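PDB 3GUF: Low molecular weight heat shock protein from Xanthomonas axonopodis pv. citri, which probably acts as an ATP-independent chaperone of the small heat shock protein family, holding unfolding proteins in a soluble state. Local coordinates for residues I41-G46 with S68-F73. Sequence-based numbering, arbitrary orientation.
Sequences ILSIRG and SFHRRF
Leu42, Ile44 and Gly46 pair through their backbones with Phe73, Arg71 and Phe69 across two antiparallel strands of the alpha-crystallin beta-sandwich. Each is a hydrogen-bonded pair with two N-H...O bonds; Arg71 N to Ile44 O (2.7 Å) is nearly straight at 169°. CA-H...O contacts add to these, the closest from Ser43 CA to Arg71 O (3.0 Å).

Apolar Leu42, Ile44, Phe69 and Phe73 line the inner face, from which Arg71 also leaves; Leu42, Ile44 and Phe73 meet Leu21, Ala23, Ile95 and Val10 there. Ile44 CG1 packs beside Arg71 CB at 3.8 Å. With CG between its backbone N and carbonyl carbon (chi1 65°), the Phe69 ring reaches across to Gly46, whose N lies over one face, 3.3 Å from CZ. Glycine's lack of a side chain leaves room for this flat ring.

On the other face Arg45, His70 and Arg72 are exposed, as suits polar groups. The Arg45 guanidinium presents its edge to His70, NE 3.4 Å from CD2, with the planes 81° apart, while Ile41 CG2 covers the aliphatic start of Arg72 at CB (3.7 Å).

Backbone bonding thus fixes the register between a mostly apolar, core-facing side and a mostly polar one, while Arg71 carries its charge to the subunit boundary, in a salt bridge with Glu63 of the second subunit.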
ATOM      1  N   ILE B  41     -18.825 -11.131  -9.663  1.00 59.77           N
ATOM      2  CA  ILE B  41     -17.381 -11.098  -9.364  1.00 58.62           C
ATOM      3  C   ILE B  41     -16.738  -9.706  -9.536  1.00 57.39           C
ATOM      4  O   ILE B  41     -16.639  -9.185 -10.649  1.00 56.90           O
ATOM      5  CB  ILE B  41     -16.594 -12.158 -10.201  1.00 58.93           C
ATOM      6  CG1 ILE B  41     -17.055 -13.581  -9.868  1.00 58.67           C
ATOM      7  CG2 ILE B  41     -15.074 -12.022  -9.976  1.00 59.45           C
ATOM      8  CD1 ILE B  41     -16.554 -14.644 -10.837  1.00 60.44           C
ATOM      9  N   LEU B  42     -16.309  -9.122  -8.415  1.00 56.52           N
ATOM     10  CA  LEU B  42     -15.590  -7.845  -8.403  1.00 54.86           C
ATOM     11  C   LEU B  42     -14.168  -8.073  -8.878  1.00 54.81           C
ATOM     12  O   LEU B  42     -13.481  -9.000  -8.436  1.00 54.35           O
ATOM     13  CB  LEU B  42     -15.576  -7.207  -7.012  1.00 54.52           C
ATOM     14  CG  LEU B  42     -15.147  -5.723  -6.988  1.00 54.40           C
ATOM     15  CD1 LEU B  42     -15.980  -4.862  -7.948  1.00 54.17           C
ATOM     16  CD2 LEU B  42     -15.253  -5.125  -5.638  1.00 52.50           C
ATOM     17  N   SER B  43     -13.735  -7.244  -9.806  1.00 54.07           N
ATOM     18  CA  SER B  43     -12.377  -7.305 -10.210  1.00 54.24           C
ATOM     19  C   SER B  43     -11.743  -5.946  -9.950  1.00 54.37           C
ATOM     20  O   SER B  43     -12.365  -4.907 -10.127  1.00 53.92           O
ATOM     21  CB  SER B  43     -12.252  -7.759 -11.649  1.00 54.08           C
ATOM     22  OG  SER B  43     -12.407  -6.669 -12.536  1.00 57.76           O
ATOM     23  N   ILE B  44     -10.529  -5.978  -9.413  1.00 54.79           N
ATOM     24  CA  ILE B  44      -9.686  -4.798  -9.343  1.00 54.92           C
ATOM     25  C   ILE B  44      -8.432  -5.146 -10.141  1.00 54.62           C
ATOM     26  O   ILE B  44      -7.819  -6.196  -9.926  1.00 55.09           O
ATOM     27  CB  ILE B  44      -9.396  -4.370  -7.910  1.00 54.78           C
ATOM     28  CG1 ILE B  44      -8.431  -5.326  -7.260  1.00 55.93           C
ATOM     29  CG2 ILE B  44     -10.667  -4.388  -7.086  1.00 53.88           C
ATOM     30  CD1 ILE B  44      -7.974  -4.851  -5.924  1.00 57.82           C
ATOM     31  N   ARG B  45      -8.111  -4.305 -11.113  1.00 54.15           N
ATOM     32  CA  ARG B  45      -7.079  -4.603 -12.085  1.00 54.34           C
ATOM     33  C   ARG B  45      -6.311  -3.323 -12.432  1.00 53.88           C
ATOM     34  O   ARG B  45      -6.831  -2.222 -12.353  1.00 53.50           O
ATOM     35  CB  ARG B  45      -7.677  -5.260 -13.329  1.00 54.85           C
ATOM     36  CG  ARG B  45      -6.697  -5.349 -14.506  1.00 58.77           C
ATOM     37  CD  ARG B  45      -7.371  -5.316 -15.866  1.00 64.28           C
ATOM     38  NE  ARG B  45      -7.323  -6.639 -16.488  1.00 70.95           N
ATOM     39  CZ  ARG B  45      -7.688  -6.908 -17.740  1.00 72.23           C
ATOM     40  NH1 ARG B  45      -8.140  -5.936 -18.531  1.00 71.66           N
ATOM     41  NH2 ARG B  45      -7.598  -8.160 -18.193  1.00 73.66           N
ATOM     42  N   GLY B  46      -5.043  -3.483 -12.779  1.00 53.92           N
ATOM     43  CA  GLY B  46      -4.184  -2.348 -13.088  1.00 53.81           C
ATOM     44  C   GLY B  46      -2.742  -2.803 -13.177  1.00 53.32           C
ATOM     45  O   GLY B  46      -2.447  -3.995 -13.121  1.00 53.16           O
ATOM     46  N   SER B  68       1.487  -6.248 -13.068  1.00 46.64           N
ATOM     47  CA  SER B  68       0.095  -6.436 -13.416  1.00 47.22           C
ATOM     48  C   SER B  68      -0.505  -7.063 -12.197  1.00 47.05           C
ATOM     49  O   SER B  68       0.014  -8.079 -11.690  1.00 46.33           O
ATOM     50  CB  SER B  68      -0.028  -7.430 -14.580  1.00 47.20           C
ATOM     51  OG  SER B  68       0.719  -7.005 -15.700  0.50 47.27           O
ATOM     52  N   PHE B  69      -1.560  -6.448 -11.688  1.00 47.02           N
ATOM     53  CA  PHE B  69      -2.433  -7.157 -10.766  1.00 46.99           C
ATOM     54  C   PHE B  69      -3.809  -7.317 -11.422  1.00 47.83           C
ATOM     55  O   PHE B  69      -4.208  -6.537 -12.285  1.00 47.44           O
ATOM     56  CB  PHE B  69      -2.519  -6.441  -9.418  1.00 45.74           C
ATOM     57  CG  PHE B  69      -3.150  -5.105  -9.492  1.00 43.46           C
ATOM     58  CD1 PHE B  69      -4.494  -4.938  -9.181  1.00 41.81           C
ATOM     59  CD2 PHE B  69      -2.401  -3.985  -9.882  1.00 42.69           C
ATOM     60  CE1 PHE B  69      -5.091  -3.692  -9.258  1.00 39.95           C
ATOM     61  CE2 PHE B  69      -2.983  -2.740  -9.950  1.00 40.55           C
ATOM     62  CZ  PHE B  69      -4.345  -2.588  -9.661  1.00 40.10           C
ATOM     63  N   HIS B  70      -4.516  -8.356 -11.018  1.00 49.56           N
ATOM     64  CA  HIS B  70      -5.870  -8.608 -11.484  1.00 50.54           C
ATOM     65  C   HIS B  70      -6.493  -9.463 -10.431  1.00 49.71           C
ATOM     66  O   HIS B  70      -6.303 -10.660 -10.411  1.00 49.29           O
ATOM     67  CB  HIS B  70      -5.895  -9.355 -12.820  1.00 51.71           C
ATOM     68  CG  HIS B  70      -7.267  -9.451 -13.436  1.00 56.30           C
ATOM     69  ND1 HIS B  70      -8.435  -9.459 -12.684  1.00 58.16           N
ATOM     70  CD2 HIS B  70      -7.652  -9.542 -14.733  1.00 58.64           C
ATOM     71  CE1 HIS B  70      -9.475  -9.547 -13.493  1.00 59.35           C
ATOM     72  NE2 HIS B  70      -9.029  -9.607 -14.741  1.00 61.87           N
ATOM     73  N   ARG B  71      -7.223  -8.840  -9.531  1.00 49.58           N
ATOM     74  CA  ARG B  71      -7.830  -9.596  -8.464  1.00 50.29           C
ATOM     75  C   ARG B  71      -9.352  -9.715  -8.631  1.00 51.22           C
ATOM     76  O   ARG B  71     -10.019  -8.777  -9.037  1.00 49.98           O
ATOM     77  CB  ARG B  71      -7.428  -8.984  -7.137  1.00 50.23           C
ATOM     78  CG  ARG B  71      -5.891  -9.039  -6.949  1.00 50.22           C
ATOM     79  CD  ARG B  71      -5.561  -9.216  -5.553  1.00 49.80           C
ATOM     80  NE  ARG B  71      -5.937 -10.547  -5.103  1.00 49.25           N
ATOM     81  CZ  ARG B  71      -6.090 -10.860  -3.828  1.00 48.61           C
ATOM     82  NH1 ARG B  71      -5.892  -9.920  -2.885  1.00 46.23           N
ATOM     83  NH2 ARG B  71      -6.441 -12.100  -3.506  1.00 46.01           N
ATOM     84  N   ARG B  72      -9.872 -10.891  -8.312  1.00 52.70           N
ATOM     85  CA  ARG B  72     -11.256 -11.228  -8.603  1.00 54.02           C
ATOM     86  C   ARG B  72     -11.904 -11.814  -7.378  1.00 54.47           C
ATOM     87  O   ARG B  72     -11.448 -12.812  -6.814  1.00 54.49           O
ATOM     88  CB  ARG B  72     -11.341 -12.167  -9.800  1.00 54.32           C
ATOM     89  CG  ARG B  72     -11.253 -11.403 -11.107  1.00 56.28           C
ATOM     90  CD  ARG B  72     -11.800 -12.196 -12.255  1.00 60.92           C
ATOM     91  NE  ARG B  72     -10.794 -13.042 -12.891  1.00 66.12           N
ATOM     92  CZ  ARG B  72     -11.097 -14.002 -13.773  1.00 69.59           C
ATOM     93  NH1 ARG B  72     -12.376 -14.230 -14.083  1.00 70.65           N
ATOM     94  NH2 ARG B  72     -10.141 -14.746 -14.337  1.00 68.28           N
ATOM     95  N   PHE B  73     -12.951 -11.153  -6.930  1.00 55.60           N
ATOM     96  CA  PHE B  73     -13.636 -11.606  -5.734  1.00 56.98           C
ATOM     97  C   PHE B  73     -15.092 -11.844  -6.054  1.00 57.89           C
ATOM     98  O   PHE B  73     -15.846 -10.888  -6.272  1.00 57.97           O
ATOM     99  CB  PHE B  73     -13.487 -10.583  -4.612  1.00 56.99           C
ATOM    100  CG  PHE B  73     -12.053 -10.126  -4.391  1.00 56.36           C
ATOM    101  CD1 PHE B  73     -11.605  -8.909  -4.911  1.00 55.55           C
ATOM    102  CD2 PHE B  73     -11.161 -10.921  -3.673  1.00 54.58           C
ATOM    103  CE1 PHE B  73     -10.293  -8.486  -4.713  1.00 55.61           C
ATOM    104  CE2 PHE B  73      -9.870 -10.510  -3.473  1.00 54.63           C
ATOM    105  CZ  PHE B  73      -9.430  -9.288  -3.992  1.00 54.51           C
TER